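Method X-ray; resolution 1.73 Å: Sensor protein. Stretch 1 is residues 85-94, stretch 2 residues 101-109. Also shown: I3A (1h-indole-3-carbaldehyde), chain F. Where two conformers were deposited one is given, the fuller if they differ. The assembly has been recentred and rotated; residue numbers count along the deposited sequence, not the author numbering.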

# COMPACT_ATOMS: atom_id res chain seq x y z
N GLU A 85 -7.41 6.81 -13.35
CA GLU A 85 -6.99 5.73 -14.23
C GLU A 85 -5.83 4.98 -13.60
O GLU A 85 -4.97 5.59 -12.98
N ARG A 86 -5.86 3.65 -13.76
CA ARG A 86 -4.78 2.75 -13.33
C ARG A 86 -4.29 1.94 -14.51
O ARG A 86 -5.07 1.56 -15.39
N ARG A 87 -2.98 1.69 -14.53
CA ARG A 87 -2.35 0.84 -15.53
C ARG A 87 -1.26 0.00 -14.88
O ARG A 87 -0.60 0.47 -13.96
N LYS A 88 -1.07 -1.22 -15.37
CA LYS A 88 0.07 -2.05 -14.98
C LYS A 88 1.06 -2.19 -16.15
O LYS A 88 0.67 -2.39 -17.31
N PHE A 89 2.35 -2.07 -15.86
CA PHE A 89 3.37 -2.18 -16.88
C PHE A 89 4.68 -2.56 -16.23
O PHE A 89 4.88 -2.38 -15.03
N GLU A 90 5.62 -3.02 -17.06
CA GLU A 90 6.89 -3.50 -16.56
C GLU A 90 7.92 -2.37 -16.50
O GLU A 90 7.96 -1.50 -17.38
N GLY A 91 8.76 -2.42 -15.47
CA GLY A 91 9.91 -1.53 -15.37
C GLY A 91 11.10 -2.33 -14.91
O GLY A 91 10.97 -3.53 -14.64
N LEU A 92 12.24 -1.67 -14.80
CA LEU A 92 13.47 -2.34 -14.39
C LEU A 92 14.31 -1.38 -13.54
O LEU A 92 15.03 -0.52 -14.09
N TYR A 93 14.20 -1.49 -12.22
CA TYR A 93 14.92 -0.59 -11.34
C TYR A 93 16.40 -0.95 -11.27
O TYR A 93 16.75 -2.11 -11.31
N GLU A 94 17.22 0.08 -11.18
CA GLU A 94 18.64 -0.06 -10.93
C GLU A 94 18.91 0.29 -9.48
O GLU A 94 18.62 1.42 -9.03
N MSE A 101 16.36 -4.89 -10.80
CA MSE A 101 15.19 -5.51 -10.24
C MSE A 101 14.05 -5.36 -11.25
O MSE A 101 13.61 -4.26 -11.45
N SER A 102 13.58 -6.45 -11.84
CA SER A 102 12.39 -6.37 -12.70
C SER A 102 11.15 -6.20 -11.85
O SER A 102 10.98 -6.88 -10.85
N VAL A 103 10.29 -5.26 -12.26
CA VAL A 103 9.08 -4.99 -11.48
C VAL A 103 7.88 -4.86 -12.39
O VAL A 103 8.02 -4.56 -13.59
N GLU A 104 6.73 -5.14 -11.82
CA GLU A 104 5.49 -4.68 -12.41
C GLU A 104 4.99 -3.52 -11.58
O GLU A 104 4.72 -3.68 -10.36
N VAL A 105 4.83 -2.37 -12.25
CA VAL A 105 4.35 -1.16 -11.60
C VAL A 105 2.86 -1.07 -11.80
O VAL A 105 2.36 -1.25 -12.93
N HIS A 106 2.13 -0.87 -10.71
CA HIS A 106 0.69 -0.54 -10.83
C HIS A 106 0.58 0.95 -10.52
O HIS A 106 0.79 1.37 -9.38
N LEU A 107 0.25 1.75 -11.56
CA LEU A 107 0.29 3.17 -11.44
C LEU A 107 -1.12 3.78 -11.48
O LEU A 107 -1.96 3.37 -12.29
N LEU A 108 -1.34 4.77 -10.61
CA LEU A 108 -2.63 5.44 -10.48
C LEU A 108 -2.44 6.94 -10.61
O LEU A 108 -1.54 7.48 -9.98
N ARG A 109 -3.28 7.63 -11.40
CA ARG A 109 -3.30 9.09 -11.36
C ARG A 109 -4.47 9.45 -10.45
O ARG A 109 -5.56 8.89 -10.62

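The two strands run antiparallel. In each, the extended backbone sends successive side chains to alternate faces of the sheet. The apolar centre lies on the face that carries Phe89, Tyr93, Val103, Val105 and Leu107. Phe89 takes chi1 p, and its ring comes nearer the partner strand than its CA-to-CB bond alone would suggest. Val105 (chi1 t) sits over one face of that ring, with its CB 3.7 Å from Phe89 CZ. Leu107 (t, p) meets the ring edge, Leu107 CD2 lying 3.8 Å from Phe89 CE2. Gly91 has no side chain, and Val103 (chi1 m) lies across from it. Tyr93 is m; its CD2 is 3.6 Å from Val103 CG1. The selenium of Met101, a selenomethionine with chi1 and chi2 both t, lies at the edge of the Tyr93 ring.

The bound indole-3-carbaldehyde rests against this same face. Its C2 is 3.2 Å from Tyr93 OH and 3.8 Å from Val105 CG2, and its C7 is 3.5 Å from Phe89 CE1.

The other face is more polar. His106 (chi1 t) packs under the aliphatic part of Lys88, whose chi1 is m. Lys88 CG lies over the imidazole face, 3.6 Å from His106 CD2. Arg86 (chi1 m) places its CG 3.7 Å from Leu108 CD1; Leu108 is t, p. Leu92 (t, p) reaches Ser102, its CD1 3.4 Å from Ser102 OG.

Charges lie further out. Lys88 NZ and Glu104 OE1 are 4.5 Å apart, too far for a salt bridge, but water 1 links them with hydrogen bonds of 2.8 Å to each atom. Water 2 accepts from Ser102 OG (2.7 Å) and donates to Glu90 OE2 (2.5 Å) and Gly91 O (2.9 Å). Arg87 (chi1 m) turns its end away from the partner strand. Its NE forms a salt bridge with Glu85 OE2 at 2.8 Å, within its own stretch.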

# COMPACT_ATOMS: atom_id res chain seq x y z
CB GLU A 85 -6.56 6.23 -15.63
CG GLU A 85 -6.11 5.07 -16.58
CD GLU A 85 -5.76 5.54 -18.00
OE1 GLU A 85 -5.94 6.74 -18.28
OE2 GLU A 85 -5.35 4.68 -18.84
CB ARG A 86 -5.31 1.75 -12.29
CG ARG A 86 -5.78 2.33 -10.99
CD ARG A 86 -6.30 1.25 -10.05
NE ARG A 86 -7.56 0.67 -10.53
CZ ARG A 86 -8.09 -0.51 -10.15
NH1 ARG A 86 -7.47 -1.33 -9.29
NH2 ARG A 86 -9.25 -0.89 -10.67
CB ARG A 87 -1.68 1.68 -16.61
CG ARG A 87 -2.61 2.45 -17.45
CD ARG A 87 -1.94 2.84 -18.77
NE ARG A 87 -2.63 3.99 -19.30
CZ ARG A 87 -2.06 4.94 -20.03
NH1 ARG A 87 -0.78 4.86 -20.36
NH2 ARG A 87 -2.81 5.96 -20.46
CB LYS A 88 -0.41 -3.45 -14.57
CG LYS A 88 -1.37 -3.46 -13.41
CD LYS A 88 -1.59 -4.85 -12.89
CE LYS A 88 -2.53 -5.64 -13.77
NZ LYS A 88 -2.80 -6.99 -13.15
CB PHE A 89 3.56 -0.86 -17.65
CG PHE A 89 3.93 0.32 -16.75
CD1 PHE A 89 5.26 0.63 -16.49
CD2 PHE A 89 2.93 1.11 -16.18
CE1 PHE A 89 5.59 1.69 -15.66
CE2 PHE A 89 3.24 2.19 -15.34
CZ PHE A 89 4.59 2.49 -15.09
CB GLU A 90 7.37 -4.66 -17.45
CG GLU A 90 8.79 -5.13 -17.19
CD GLU A 90 9.29 -6.22 -18.18
OE1 GLU A 90 8.64 -6.48 -19.22
OE2 GLU A 90 10.36 -6.81 -17.88
CB LEU A 92 14.27 -2.87 -15.62
CG LEU A 92 15.59 -3.56 -15.28
CD1 LEU A 92 15.33 -4.99 -14.76
CD2 LEU A 92 16.45 -3.61 -16.58
CB TYR A 93 14.34 -0.63 -9.92
CG TYR A 93 12.97 0.02 -9.79
CD1 TYR A 93 12.74 1.30 -10.30
CD2 TYR A 93 11.93 -0.62 -9.13
CE1 TYR A 93 11.50 1.91 -10.16
CE2 TYR A 93 10.66 -0.03 -8.97
CZ TYR A 93 10.45 1.23 -9.52
OH TYR A 93 9.23 1.81 -9.40
CB GLU A 94 19.41 0.91 -11.82
CG GLU A 94 20.91 0.68 -11.80
CD GLU A 94 21.60 1.61 -12.79
OE1 GLU A 94 21.28 2.83 -12.81
OE2 GLU A 94 22.45 1.14 -13.57
CB MSE A 101 14.80 -4.79 -8.95
CG MSE A 101 13.59 -5.44 -8.31
SE MSE A 101 12.97 -4.28 -6.85
CE MSE A 101 14.58 -4.01 -6.11
CB SER A 102 12.24 -7.63 -13.57
OG SER A 102 13.18 -7.59 -14.62
CB VAL A 103 9.19 -3.67 -10.65
CG1 VAL A 103 10.29 -3.81 -9.59
CG2 VAL A 103 9.53 -2.46 -11.59
CB GLU A 104 4.43 -5.77 -12.48
CG GLU A 104 3.13 -5.25 -13.11
CD GLU A 104 2.03 -6.29 -13.12
OE1 GLU A 104 1.55 -6.68 -12.03
OE2 GLU A 104 1.62 -6.70 -14.23
CB VAL A 105 4.98 0.12 -12.26
CG1 VAL A 105 4.54 1.34 -11.52
CG2 VAL A 105 6.49 0.05 -12.24
CB HIS A 106 -0.17 -1.40 -9.84
CG HIS A 106 -1.62 -1.46 -10.20
ND1 HIS A 106 -2.51 -2.26 -9.52
CD2 HIS A 106 -2.35 -0.83 -11.16
CE1 HIS A 106 -3.73 -2.13 -10.04
NE2 HIS A 106 -3.65 -1.27 -11.05
CB LEU A 107 1.13 3.73 -12.59
CG LEU A 107 1.38 5.24 -12.69
CD1 LEU A 107 2.26 5.66 -11.53
CD2 LEU A 107 2.14 5.55 -13.97
CB LEU A 108 -3.20 5.16 -9.07
CG LEU A 108 -4.42 5.98 -8.63
CD1 LEU A 108 -5.69 5.70 -9.51
CD2 LEU A 108 -4.74 5.77 -7.16
CB ARG A 109 -3.55 9.70 -12.77
CG ARG A 109 -3.58 11.25 -12.73
CD ARG A 109 -3.54 11.90 -14.13
NE ARG A 109 -2.72 13.11 -14.08
CZ ARG A 109 -2.02 13.63 -15.09
NH1 ARG A 109 -2.06 13.08 -16.30
NH2 ARG A 109 -1.29 14.71 -14.88
O I3A F . 6.41 5.39 -10.33
C3' I3A F . 7.21 4.49 -10.57
C3 I3A F . 7.60 4.19 -11.99
C2 I3A F . 8.58 3.20 -12.26
N I3A F . 8.67 3.25 -13.63
C8 I3A F . 7.85 4.19 -14.18
C9 I3A F . 7.15 4.83 -13.16
C4 I3A F . 6.21 5.84 -13.46
C5 I3A F . 6.01 6.22 -14.81
C6 I3A F . 6.74 5.59 -15.84
C7 I3A F . 7.65 4.57 -15.51
O HOH W 1 -0.55 -8.47 -12.27
O HOH W 2 11.88 -5.79 -16.12